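Local coordinates for protein leucine aminopeptidase 1, chloroplastic (Solanum lycopersicum, PDB 5D8N) that removes N-terminal amino acids from peptides as a magnesium-dependent M17 leucine aminopeptidase, working as a homohexamer, and has chaperone activity, at residues 220-224 with 225-229; 336-339 with 340-344; 419-422 with 423-427; 517-520 with 521-525. The protein carries 1 engineered substitution. All blocks are in the same frame, centred on the assembly; numbering follows the deposited sequence.

In the fold
All four contacts are local turns or helix ends within the catalytic region. Contacts 2 and 4 touch, with centres about 12 Å apart: Ala338 CB lies 3.7 Å from Val523 CG2. Contact 3 reaches contact 4 at one point, where Ala426 CB lies 3.3 Å from Tyr517 OH. Contact 4 thus joins a helix end on one side to a turn on the other. Contact 1 stands apart, its nearest atoms about 7 Å from contact 4. The magnesium ion on its backbone carbonyls is separate from the catalytic metal site, where the side chain of Asp325 is about 6 Å from that of Ala224. In contact 4, Leu522 is about 11 Å from Lys300, measured between side chains.

Contact 1. Residues 220-224 with 225-229; sequences VNAPA and NIVTP. With MG (magnesium ion), chain H.
Pro223 O takes two backbone bonds as the chain turns, from Ile226 N at 2.9 Å and from Val227 N. The second donor lies nearly along the C=O axis, at a C=O...N angle of 162°. The first stands above the carbonyl plane, 49° out of it. Ile226 CG1 packs against Pro223 CG at 3.7 Å. The amide of Asn225 approaches the same ring: OD1 is 3.1 Å from Pro223 CG. Asn225 CG sits between the backbone N and the carbonyl carbon (chi1 63°), which swings the amide back to the proline. The polar end is held elsewhere, with ND2 bonded to Leu17 O and to Ile370 O of a neighbouring subunit. Residues 223-226 form a type I beta turn in the link between helices 197-221 and 229-242. Thr228 is the N-cap of the second helix, its OG1 bonded to Val231 N. An alanine in place of Pro223 would remove CG and CD, which would probably open a gap beside Ile226 CG1, leave Asn225 OD1 with less to rest on and free the start of the turn to move. Under the turn, Ala222 CB meets Val227 CG2 at 3.5 Å. Just before it, the end of helix 197-221 holds a magnesium ion with two carbonyl oxygens, Val220 O at 2.3 Å and Ala222 O at 2.1 Å. They take neighbouring corners of an octahedron, and four waters fill the rest.

Contact 2. Residues 336-339 with 340-344; sequences AKAL and GEIRP
The Pro344 ring meets the Leu339 side chain at about a right angle. The methyl CD2 of Leu339 touches two ring atoms of Pro344, CG at 3.9 Å and CD at 4.1 Å. Two other flat groups find partners outside the segments. The Arg343 guanidinium forms a salt bridge with Asp245 through NH1, and the Glu341 carboxylate bonds to Tyr243 OH through OE2. Beside helix 197-221, Lys337 NZ and Glu341 OE2 are 4.8 Å apart and not in contact; Lys337 NZ also binds Tyr243 OH, which links the two.

This is the C-terminal end of helix 327-342 in the alpha/beta catalytic domain. Gly340 N bonds to Ala336 O, and Ile342 N to Ala338 O at 3.0 Å. Glu341 N also reaches Ala338 O, but that bond is weak. Arg343 leaves the helix with a positive phi of 54°, and Pro344, which has no N-H to give, follows it. Arg343 N, 2.8 Å from Leu339 O, is therefore the final backbone bond of the helix within this segment. On the buried side, Ala336 and Leu339 rest on Phe351 of strand 347-358, while Val526 of helix 519-527 covers Leu339.

Ile342 lies back along the helix. Its tip CD1 is 4.3 Å from Ala338 CB. Ile342 CG1 is anti to the carbonyl carbon (chi1 -66°), and this brings it to 3.3 Å from Ala338 O.

Contact 3. Residues 419-422 with 423-427; sequences VALG and PSVAG
Leu421 and Val425 face each other across the turn that ends helix 416-421. Each side chain points toward the other segment, and their CB atoms come within 4.1 Å. Each CB also sits near the other residue's carbonyl oxygen: Leu421 CB is 3.4 Å from Val425 O, and Val425 CB is 3.6 Å from Leu421 O. Leu421 CG is anti to its carbonyl carbon (chi1 -67°), and the extended branch beyond it carries CD1 onto Gly427 CA at 3.6 Å. Leu421 CD1 thus lies against Gly427 of strand 426-429, an antiparallel neighbour of strand 496-501 in the large mixed sheet. Gly422 breaks the helix with a positive phi of 81°. A CB there would collide with Pro423 CD, so the missing side chain lets the proline ring follow directly.

The turn is part of a subunit interface. Tyr459 of a neighbouring subunit packs on Pro423 and Val425, and its OH is hydrogen-bonded to Leu421 O and Ser424 N.

No direct hydrogen bond joins the two segments. One water lies within hydrogen-bonding distance of both backbones, 2.7 Å from Gly422 O and 2.6 Å from Val425 O. The side chains meet through carbon alone. Leu421 O bonds to the tyrosine of another subunit, so part of the turn's hydrogen bonding comes from across the subunit interface.

Contact 4. Residues 517-520 with 521-525; sequences YGVS and TLVEW
Backbone hydrogen bonds tie the first turn of helix 519-527 to the second. Leu522 N is 2.9 Å from Gly518 O, and Val523 N bonds to Val519 O and Glu524 N to Ser520 O, both at 3.0 Å. All three are nearly straight at the hydrogen. Gly518 is the N-cap, with a positive phi of 111°.

Aliphatic carbons also lie over backbone carbonyls. Leu522 CG lies 3.2 Å from Gly518 O, and Val523 CG2 is 3.4 Å from Val519 O. For Leu522, CG is anti to its own carbonyl carbon (chi1 -65°), and this leans the side chain back over the Gly518 carbonyl that its own backbone N-H bonds. The apolar contact is between Val519 CG1 and Val523 CG2, a loose one at 4.4 Å. Beyond the helix, Leu522 packs on Ile408 and Leu410 of strand 406-411, and Val523 on Tyr205 and Val209 of helix 197-221.

Polar groups gather at the helix start. Glu448 binds Gly518 N through OE2 and Thr521 OG1 through OE1; Thr521 OG1 is also bonded to Ser446 OG. The Glu448 carboxylate would suit the positive end of the helix dipole. Further along, Glu524 forms a salt bridge with Arg528 through OE1 and a hydrogen bond to Tyr205 OH through OE2.

A glycine N-cap with a carboxylate from another loop opens this last helix of the chain. The helix then lies against the central sheet of the alpha/beta catalytic domain and touches helices 197-221, 327-342 and 433-446.

Contact 1. Residues 220-224 with 225-229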
ATOM      1  N   VAL A 220     -31.801   0.971   7.339  1.00 20.14           N
ATOM      2  CA  VAL A 220     -30.402   0.691   7.055  1.00 19.13           C
ATOM      3  C   VAL A 220     -30.264  -0.118   5.767  1.00 19.42           C
ATOM      4  O   VAL A 220     -29.384   0.148   4.989  1.00 18.93           O
ATOM      5  CB  VAL A 220     -29.736  -0.050   8.236  1.00 18.76           C
ATOM      6  CG1 VAL A 220     -28.289  -0.395   7.913  1.00 19.28           C
ATOM      7  CG2 VAL A 220     -29.778   0.804   9.497  1.00 20.30           C
ATOM      8  N   ASN A 221     -31.013  -1.200   5.607  1.00 20.22           N
ATOM      9  CA  ASN A 221     -30.954  -1.955   4.377  1.00 19.69           C
ATOM     10  C   ASN A 221     -31.100  -1.073   3.143  1.00 20.88           C
ATOM     11  O   ASN A 221     -30.571  -1.397   2.094  1.00 23.68           O
ATOM     12  CB  ASN A 221     -32.058  -3.009   4.352  1.00 18.85           C
ATOM     13  CG  ASN A 221     -31.747  -4.223   5.195  1.00 18.98           C
ATOM     14  OD1 ASN A 221     -30.629  -4.446   5.635  1.00 19.60           O
ATOM     15  ND2 ASN A 221     -32.777  -4.993   5.482  1.00 21.33           N
ATOM     16  N   ALA A 222     -32.015  -0.111   3.178  1.00 20.29           N
ATOM     17  CA  ALA A 222     -32.290   0.692   2.011  1.00 20.59           C
ATOM     18  C   ALA A 222     -31.021   1.468   1.665  1.00 23.27           C
ATOM     19  O   ALA A 222     -30.346   2.006   2.545  1.00 22.48           O
ATOM     20  CB  ALA A 222     -33.444   1.635   2.291  1.00 20.40           C
ATOM     21  N   PRO A 223     -30.717   1.576   0.370  1.00 22.22           N
ATOM     22  CA  PRO A 223     -29.565   2.344  -0.072  1.00 21.42           C
ATOM     23  C   PRO A 223     -29.845   3.842  -0.062  1.00 20.35           C
ATOM     24  O   PRO A 223     -31.004   4.293   0.023  1.00 19.33           O
ATOM     25  CB  PRO A 223     -29.378   1.835  -1.492  1.00 22.96           C
ATOM     26  CG  PRO A 223     -30.794   1.645  -1.961  1.00 23.59           C
ATOM     27  CD  PRO A 223     -31.520   1.107  -0.768  1.00 23.59           C
ATOM     28  N   ALA A 224     -28.764   4.600  -0.155  1.00 20.16           N
ATOM     29  CA  ALA A 224     -28.812   6.053  -0.061  1.00 19.38           C
ATOM     30  C   ALA A 224     -29.613   6.737  -1.165  1.00 19.94           C
ATOM     31  O   ALA A 224     -30.034   7.879  -0.987  1.00 19.22           O
ATOM     32  CB  ALA A 224     -27.405   6.604  -0.014  1.00 19.57           C
ATOM     33  N   ASN A 225     -29.789   6.085  -2.315  1.00 21.22           N
ATOM     34  CA  ASN A 225     -30.610   6.643  -3.395  1.00 22.00           C
ATOM     35  C   ASN A 225     -32.101   6.486  -3.115  1.00 22.14           C
ATOM     36  O   ASN A 225     -32.932   7.100  -3.764  1.00 23.35           O
ATOM     37  CB  ASN A 225     -30.215   6.098  -4.780  1.00 21.01           C
ATOM     38  CG  ASN A 225     -30.410   4.606  -4.934  1.00 19.21           C
ATOM     39  OD1 ASN A 225     -30.035   3.814  -4.077  1.00 19.74           O
ATOM     40  ND2 ASN A 225     -30.984   4.213  -6.058  1.00 18.41           N
ATOM     41  N   ILE A 226     -32.434   5.736  -2.080  1.00 21.78           N
ATOM     42  CA  ILE A 226     -33.821   5.548  -1.653  1.00 21.55           C
ATOM     43  C   ILE A 226     -34.077   6.247  -0.311  1.00 20.25           C
ATOM     44  O   ILE A 226     -34.995   7.044  -0.181  1.00 20.37           O
ATOM     45  CB  ILE A 226     -34.106   4.029  -1.471  1.00 22.83           C
ATOM     46  CG1 ILE A 226     -33.983   3.282  -2.795  1.00 22.37           C
ATOM     47  CG2 ILE A 226     -35.470   3.787  -0.834  1.00 25.12           C
ATOM     48  CD1 ILE A 226     -35.039   3.605  -3.831  1.00 23.35           C
ATOM     49  N   VAL A 227     -33.268   5.964   0.708  1.00 19.27           N
ATOM     50  CA  VAL A 227     -33.352   6.712   1.959  1.00 19.34           C
ATOM     51  C   VAL A 227     -32.380   7.886   1.962  1.00 18.78           C
ATOM     52  O   VAL A 227     -31.204   7.735   2.305  1.00 19.15           O
ATOM     53  CB  VAL A 227     -33.172   5.809   3.198  1.00 21.44           C
ATOM     54  CG1 VAL A 227     -33.112   6.634   4.488  1.00 23.54           C
ATOM     55  CG2 VAL A 227     -34.360   4.859   3.318  1.00 24.51           C
ATOM     56  N   THR A 228     -32.861   8.983   1.395  1.00 19.07           N
ATOM     57  CA  THR A 228     -32.226  10.281   1.434  1.00 19.93           C
ATOM     58  C   THR A 228     -32.596  10.980   2.728  1.00 19.50           C
ATOM     59  O   THR A 228     -33.392  10.465   3.494  1.00 20.71           O
ATOM     60  CB  THR A 228     -32.761  11.137   0.284  1.00 22.60           C
ATOM     61  OG1 THR A 228     -34.178  11.238   0.409  1.00 20.50           O
ATOM     62  CG2 THR A 228     -32.431  10.493  -1.067  1.00 23.42           C
ATOM     63  N   PRO A 229     -31.971  12.124   3.009  1.00 18.81           N
ATOM     64  CA  PRO A 229     -32.363  12.873   4.191  1.00 19.76           C
ATOM     65  C   PRO A 229     -33.823  13.321   4.202  1.00 20.08           C
ATOM     66  O   PRO A 229     -34.500  13.185   5.220  1.00 22.18           O
ATOM     67  CB  PRO A 229     -31.401  14.072   4.182  1.00 20.41           C
ATOM     68  CG  PRO A 229     -30.178  13.554   3.509  1.00 21.45           C
ATOM     69  CD  PRO A 229     -30.709  12.630   2.427  1.00 21.68           C
TER
HETATM   70 MG    MG H 605     -28.608   1.844   3.708  1.00 50.31          MG
HETATM   71  O   HOH W   1     -27.334   0.292   2.812  1.00 37.76           O
HETATM   72  O   HOH W   2     -27.591   3.546   2.772  1.00 35.73           O
HETATM   73  O   HOH W   3     -29.726   3.499   4.848  1.00 20.87           O
HETATM   74  O   HOH W   4     -27.169   2.195   5.278  1.00 34.02           O

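Contact 2. Residues 336-339 with 340-344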
ATOM      1  N   ALA A 336     -38.424   5.276  18.681  1.00 19.11           N
ATOM      2  CA  ALA A 336     -39.593   6.143  18.682  1.00 18.45           C
ATOM      3  C   ALA A 336     -40.836   5.365  18.296  1.00 19.36           C
ATOM      4  O   ALA A 336     -41.890   5.546  18.885  1.00 18.01           O
ATOM      5  CB  ALA A 336     -39.416   7.310  17.731  1.00 18.31           C
ATOM      6  N   LYS A 337     -40.702   4.565  17.247  1.00 20.96           N
ATOM      7  CA  LYS A 337     -41.761   3.695  16.796  1.00 22.71           C
ATOM      8  C   LYS A 337     -42.259   2.760  17.897  1.00 24.60           C
ATOM      9  O   LYS A 337     -43.464   2.631  18.133  1.00 24.63           O
ATOM     10  CB  LYS A 337     -41.282   2.937  15.561  1.00 24.44           C
ATOM     11  CG  LYS A 337     -42.206   1.837  15.066  1.00 27.16           C
ATOM     12  CD  LYS A 337     -43.435   2.398  14.411  1.00 28.29           C
ATOM     13  CE  LYS A 337     -44.242   1.279  13.762  1.00 27.74           C
ATOM     14  NZ  LYS A 337     -45.600   1.816  13.418  1.00 30.74           N
ATOM     15  N   ALA A 338     -41.332   2.138  18.612  1.00 24.28           N
ATOM     16  CA  ALA A 338     -41.701   1.307  19.739  1.00 22.41           C
ATOM     17  C   ALA A 338     -42.427   2.115  20.829  1.00 21.91           C
ATOM     18  O   ALA A 338     -43.477   1.708  21.330  1.00 20.03           O
ATOM     19  CB  ALA A 338     -40.476   0.596  20.301  1.00 21.55           C
ATOM     20  N   LEU A 339     -41.836   3.236  21.223  1.00 21.00           N
ATOM     21  CA  LEU A 339     -42.329   3.981  22.357  1.00 20.82           C
ATOM     22  C   LEU A 339     -43.674   4.607  22.042  1.00 22.14           C
ATOM     23  O   LEU A 339     -44.514   4.790  22.916  1.00 23.03           O
ATOM     24  CB  LEU A 339     -41.304   5.017  22.771  1.00 20.57           C
ATOM     25  CG  LEU A 339     -40.057   4.383  23.419  1.00 23.19           C
ATOM     26  CD1 LEU A 339     -38.947   5.415  23.561  1.00 24.16           C
ATOM     27  CD2 LEU A 339     -40.372   3.788  24.788  1.00 22.99           C
ATOM     28  N   GLY A 340     -43.906   4.913  20.779  1.00 22.15           N
ATOM     29  CA  GLY A 340     -45.199   5.441  20.389  1.00 23.42           C
ATOM     30  C   GLY A 340     -46.337   4.488  20.717  1.00 24.22           C
ATOM     31  O   GLY A 340     -47.393   4.945  21.179  1.00 24.26           O
ATOM     32  N   GLU A 341     -46.094   3.182  20.554  1.00 21.73           N
ATOM     33  CA  GLU A 341     -47.046   2.161  20.932  1.00 22.88           C
ATOM     34  C   GLU A 341     -47.078   1.939  22.434  1.00 24.22           C
ATOM     35  O   GLU A 341     -48.127   1.665  23.000  1.00 24.12           O
ATOM     36  CB  GLU A 341     -46.726   0.819  20.260  1.00 25.32           C
ATOM     37  CG  GLU A 341     -46.847   0.832  18.750  1.00 31.39           C
ATOM     38  CD  GLU A 341     -48.253   0.530  18.265  1.00 33.54           C
ATOM     39  OE1 GLU A 341     -49.197   0.535  19.083  1.00 34.09           O
ATOM     40  OE2 GLU A 341     -48.423   0.506  17.035  1.00 34.79           O
ATOM     41  N   ILE A 342     -45.904   1.828  23.052  1.00 26.04           N
ATOM     42  CA  ILE A 342     -45.818   1.424  24.452  1.00 24.98           C
ATOM     43  C   ILE A 342     -46.332   2.515  25.387  1.00 28.29           C
ATOM     44  O   ILE A 342     -46.950   2.222  26.419  1.00 27.54           O
ATOM     45  CB  ILE A 342     -44.374   1.072  24.829  1.00 24.95           C
ATOM     46  CG1 ILE A 342     -43.908  -0.176  24.060  1.00 22.52           C
ATOM     47  CG2 ILE A 342     -44.264   0.850  26.331  1.00 28.19           C
ATOM     48  CD1 ILE A 342     -42.406  -0.348  24.026  1.00 23.59           C
ATOM     49  N   ARG A 343     -46.163   3.771  24.981  1.00 29.07           N
ATOM     50  CA  ARG A 343     -46.734   4.932  25.705  1.00 30.19           C
ATOM     51  C   ARG A 343     -46.360   4.989  27.166  1.00 26.19           C
ATOM     52  O   ARG A 343     -47.218   5.180  28.002  1.00 29.09           O
ATOM     53  CB  ARG A 343     -48.263   4.946  25.671  1.00 28.76           C
ATOM     54  CG  ARG A 343     -48.852   5.090  24.294  1.00 33.49           C
ATOM     55  CD  ARG A 343     -50.360   4.904  24.384  1.00 43.23           C
ATOM     56  NE  ARG A 343     -51.023   6.094  24.932  1.00 39.64           N
ATOM     57  CZ  ARG A 343     -51.531   7.086  24.200  1.00 36.22           C
ATOM     58  NH1 ARG A 343     -51.395   7.096  22.876  1.00 35.20           N
ATOM     59  NH2 ARG A 343     -52.023   8.163  24.809  1.00 36.96           N
ATOM     60  N   PRO A 344     -45.067   5.009  27.478  1.00 26.86           N
ATOM     61  CA  PRO A 344     -44.731   5.153  28.891  1.00 26.82           C
ATOM     62  C   PRO A 344     -45.067   6.531  29.447  1.00 28.04           C
ATOM     63  O   PRO A 344     -44.881   7.551  28.790  1.00 28.25           O
ATOM     64  CB  PRO A 344     -43.226   4.925  28.913  1.00 27.75           C
ATOM     65  CG  PRO A 344     -42.775   5.289  27.534  1.00 28.97           C
ATOM     66  CD  PRO A 344     -43.884   4.858  26.620  1.00 26.06           C
TER

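Contact 3. Residues 419-422 with 423-427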
ATOM      1  N   VAL A 419     -11.977  -2.903  15.716  1.00 20.23           N
ATOM      2  CA  VAL A 419     -10.686  -3.519  16.055  1.00 18.88           C
ATOM      3  C   VAL A 419     -10.690  -3.939  17.509  1.00 18.42           C
ATOM      4  O   VAL A 419     -10.382  -5.080  17.827  1.00 18.48           O
ATOM      5  CB  VAL A 419      -9.507  -2.582  15.807  1.00 19.51           C
ATOM      6  CG1 VAL A 419      -8.221  -3.206  16.350  1.00 21.45           C
ATOM      7  CG2 VAL A 419      -9.368  -2.322  14.310  1.00 20.14           C
ATOM      8  N   ALA A 420     -11.212  -3.064  18.359  1.00 17.75           N
ATOM      9  CA  ALA A 420     -11.220  -3.268  19.803  1.00 17.44           C
ATOM     10  C   ALA A 420     -12.163  -4.380  20.260  1.00 18.05           C
ATOM     11  O   ALA A 420     -11.819  -5.171  21.150  1.00 15.70           O
ATOM     12  CB  ALA A 420     -11.610  -1.967  20.479  1.00 17.27           C
ATOM     13  N   LEU A 421     -13.407  -4.318  19.779  1.00 18.48           N
ATOM     14  CA  LEU A 421     -14.468  -5.110  20.377  1.00 18.96           C
ATOM     15  C   LEU A 421     -15.102  -6.075  19.399  1.00 19.09           C
ATOM     16  O   LEU A 421     -16.010  -6.801  19.762  1.00 18.70           O
ATOM     17  CB  LEU A 421     -15.546  -4.213  20.976  1.00 18.48           C
ATOM     18  CG  LEU A 421     -15.144  -3.371  22.178  1.00 19.75           C
ATOM     19  CD1 LEU A 421     -16.261  -2.407  22.605  1.00 19.63           C
ATOM     20  CD2 LEU A 421     -14.815  -4.277  23.334  1.00 21.31           C
ATOM     21  N   GLY A 422     -14.599  -6.089  18.172  1.00 18.78           N
ATOM     22  CA  GLY A 422     -15.078  -7.013  17.180  1.00 19.78           C
ATOM     23  C   GLY A 422     -16.367  -6.553  16.532  1.00 19.83           C
ATOM     24  O   GLY A 422     -16.853  -5.470  16.797  1.00 21.20           O
ATOM     25  N   PRO A 423     -16.962  -7.413  15.712  1.00 20.00           N
ATOM     26  CA  PRO A 423     -18.171  -7.055  14.969  1.00 20.47           C
ATOM     27  C   PRO A 423     -19.467  -6.984  15.781  1.00 20.73           C
ATOM     28  O   PRO A 423     -20.454  -6.415  15.302  1.00 21.12           O
ATOM     29  CB  PRO A 423     -18.281  -8.157  13.913  1.00 21.79           C
ATOM     30  CG  PRO A 423     -17.506  -9.322  14.459  1.00 23.45           C
ATOM     31  CD  PRO A 423     -16.388  -8.695  15.273  1.00 22.66           C
ATOM     32  N   SER A 424     -19.481  -7.565  16.978  1.00 18.53           N
ATOM     33  CA  SER A 424     -20.719  -7.879  17.651  1.00 18.06           C
ATOM     34  C   SER A 424     -20.996  -7.071  18.921  1.00 17.36           C
ATOM     35  O   SER A 424     -22.091  -7.171  19.478  1.00 17.39           O
ATOM     36  CB  SER A 424     -20.766  -9.358  18.016  1.00 20.28           C
ATOM     37  OG  SER A 424     -20.547 -10.188  16.904  1.00 22.43           O
ATOM     38  N   VAL A 425     -20.018  -6.300  19.386  1.00 17.09           N
ATOM     39  CA  VAL A 425     -20.086  -5.650  20.693  1.00 18.01           C
ATOM     40  C   VAL A 425     -19.830  -4.149  20.542  1.00 17.53           C
ATOM     41  O   VAL A 425     -18.776  -3.732  20.072  1.00 17.47           O
ATOM     42  CB  VAL A 425     -19.026  -6.224  21.672  1.00 18.31           C
ATOM     43  CG1 VAL A 425     -19.169  -5.543  23.037  1.00 18.67           C
ATOM     44  CG2 VAL A 425     -19.199  -7.736  21.864  1.00 18.73           C
ATOM     45  N   ALA A 426     -20.807  -3.338  20.917  1.00 17.30           N
ATOM     46  CA  ALA A 426     -20.678  -1.897  20.789  1.00 17.69           C
ATOM     47  C   ALA A 426     -19.889  -1.339  21.960  1.00 18.41           C
ATOM     48  O   ALA A 426     -19.887  -1.906  23.054  1.00 19.78           O
ATOM     49  CB  ALA A 426     -22.054  -1.248  20.710  1.00 18.45           C
ATOM     50  N   GLY A 427     -19.218  -0.219  21.730  1.00 17.54           N
ATOM     51  CA  GLY A 427     -18.482   0.457  22.780  1.00 17.84           C
ATOM     52  C   GLY A 427     -19.291   1.607  23.357  1.00 18.30           C
ATOM     53  O   GLY A 427     -19.789   2.450  22.623  1.00 18.63           O
TER
HETATM   54  O   HOH W   5     -17.519  -3.050  17.872  1.00 18.35           O

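Contact 4. Residues 517-520 with 521-525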
ATOM      1  N   TYR A 517     -29.879  -3.168  15.599  1.00 19.34           N
ATOM      2  CA  TYR A 517     -29.211  -3.047  16.879  1.00 17.92           C
ATOM      3  C   TYR A 517     -29.476  -1.700  17.522  1.00 17.68           C
ATOM      4  O   TYR A 517     -29.278  -0.657  16.911  1.00 19.55           O
ATOM      5  CB  TYR A 517     -27.705  -3.275  16.732  1.00 18.09           C
ATOM      6  CG  TYR A 517     -26.949  -3.141  18.030  1.00 17.84           C
ATOM      7  CD1 TYR A 517     -26.491  -1.906  18.470  1.00 18.67           C
ATOM      8  CD2 TYR A 517     -26.612  -4.255  18.774  1.00 17.32           C
ATOM      9  CE1 TYR A 517     -25.886  -1.771  19.710  1.00 18.97           C
ATOM     10  CE2 TYR A 517     -25.865  -4.150  19.932  1.00 17.59           C
ATOM     11  CZ  TYR A 517     -25.564  -2.905  20.433  1.00 18.83           C
ATOM     12  OH  TYR A 517     -24.837  -2.817  21.603  1.00 19.40           O
ATOM     13  N   GLY A 518     -29.737  -1.736  18.820  1.00 17.74           N
ATOM     14  CA  GLY A 518     -29.850  -0.550  19.644  1.00 17.56           C
ATOM     15  C   GLY A 518     -31.285  -0.327  20.103  1.00 18.99           C
ATOM     16  O   GLY A 518     -31.498   0.279  21.164  1.00 19.73           O
ATOM     17  N   VAL A 519     -32.261  -0.635  19.244  1.00 17.17           N
ATOM     18  CA  VAL A 519     -33.646  -0.271  19.521  1.00 17.66           C
ATOM     19  C   VAL A 519     -34.049  -0.856  20.852  1.00 18.43           C
ATOM     20  O   VAL A 519     -34.556  -0.152  21.718  1.00 21.01           O
ATOM     21  CB  VAL A 519     -34.602  -0.745  18.414  1.00 18.37           C
ATOM     22  CG1 VAL A 519     -36.038  -0.524  18.809  1.00 18.28           C
ATOM     23  CG2 VAL A 519     -34.323  -0.011  17.115  1.00 18.60           C
ATOM     24  N   SER A 520     -33.863  -2.151  21.027  1.00 18.83           N
ATOM     25  CA  SER A 520     -34.366  -2.799  22.237  1.00 18.79           C
ATOM     26  C   SER A 520     -33.712  -2.243  23.486  1.00 18.67           C
ATOM     27  O   SER A 520     -34.358  -2.096  24.524  1.00 19.75           O
ATOM     28  CB  SER A 520     -34.226  -4.328  22.162  1.00 18.94           C
ATOM     29  OG  SER A 520     -32.854  -4.674  21.953  1.00 20.58           O
ATOM     30  N   THR A 521     -32.408  -1.998  23.425  1.00 17.26           N
ATOM     31  CA  THR A 521     -31.701  -1.450  24.573  1.00 17.19           C
ATOM     32  C   THR A 521     -32.199  -0.032  24.918  1.00 19.03           C
ATOM     33  O   THR A 521     -32.430   0.303  26.094  1.00 18.31           O
ATOM     34  CB  THR A 521     -30.176  -1.464  24.357  1.00 16.85           C
ATOM     35  OG1 THR A 521     -29.728  -2.813  24.172  1.00 17.89           O
ATOM     36  CG2 THR A 521     -29.433  -0.861  25.523  1.00 17.25           C
ATOM     37  N   LEU A 522     -32.377   0.803  23.899  1.00 18.82           N
ATOM     38  CA  LEU A 522     -32.872   2.141  24.148  1.00 19.94           C
ATOM     39  C   LEU A 522     -34.267   2.143  24.779  1.00 20.63           C
ATOM     40  O   LEU A 522     -34.569   2.949  25.666  1.00 21.32           O
ATOM     41  CB  LEU A 522     -32.879   2.974  22.871  1.00 19.72           C
ATOM     42  CG  LEU A 522     -31.496   3.259  22.256  1.00 19.04           C
ATOM     43  CD1 LEU A 522     -31.643   4.054  20.972  1.00 19.54           C
ATOM     44  CD2 LEU A 522     -30.528   3.916  23.215  1.00 18.48           C
ATOM     45  N   VAL A 523     -35.136   1.284  24.270  1.00 20.90           N
ATOM     46  CA  VAL A 523     -36.472   1.167  24.825  1.00 21.71           C
ATOM     47  C   VAL A 523     -36.385   0.767  26.298  1.00 22.56           C
ATOM     48  O   VAL A 523     -37.085   1.358  27.144  1.00 21.32           O
ATOM     49  CB  VAL A 523     -37.357   0.189  24.035  1.00 21.78           C
ATOM     50  CG1 VAL A 523     -38.642  -0.133  24.801  1.00 20.56           C
ATOM     51  CG2 VAL A 523     -37.669   0.773  22.669  1.00 22.97           C
ATOM     52  N   GLU A 524     -35.597  -0.267  26.589  1.00 21.17           N
ATOM     53  CA  GLU A 524     -35.445  -0.692  27.982  1.00 22.64           C
ATOM     54  C   GLU A 524     -34.928   0.458  28.820  1.00 22.53           C
ATOM     55  O   GLU A 524     -35.342   0.636  29.963  1.00 22.75           O
ATOM     56  CB  GLU A 524     -34.514  -1.892  28.132  1.00 24.83           C
ATOM     57  CG  GLU A 524     -35.137  -3.209  27.683  1.00 30.62           C
ATOM     58  CD  GLU A 524     -36.296  -3.681  28.568  1.00 35.96           C
ATOM     59  OE1 GLU A 524     -36.325  -3.337  29.771  1.00 28.11           O
ATOM     60  OE2 GLU A 524     -37.093  -4.507  28.071  1.00 45.48           O
ATOM     61  N   TRP A 525     -33.962   1.204  28.301  1.00 20.68           N
ATOM     62  CA  TRP A 525     -33.384   2.286  29.080  1.00 20.57           C
ATOM     63  C   TRP A 525     -34.428   3.361  29.391  1.00 21.32           C
ATOM     64  O   TRP A 525     -34.493   3.892  30.494  1.00 21.15           O
ATOM     65  CB  TRP A 525     -32.207   2.913  28.324  1.00 21.42           C
ATOM     66  CG  TRP A 525     -31.603   4.097  29.024  1.00 21.65           C
ATOM     67  CD1 TRP A 525     -30.858   4.080  30.170  1.00 22.40           C
ATOM     68  CD2 TRP A 525     -31.757   5.468  28.668  1.00 21.17           C
ATOM     69  NE1 TRP A 525     -30.398   5.342  30.446  1.00 22.63           N
ATOM     70  CE2 TRP A 525     -30.986   6.220  29.578  1.00 21.39           C
ATOM     71  CE3 TRP A 525     -32.338   6.123  27.576  1.00 21.95           C
ATOM     72  CZ2 TRP A 525     -30.810   7.595  29.450  1.00 21.54           C
ATOM     73  CZ3 TRP A 525     -32.197   7.502  27.464  1.00 21.30           C
ATOM     74  CH2 TRP A 525     -31.406   8.215  28.383  1.00 21.39           C
TER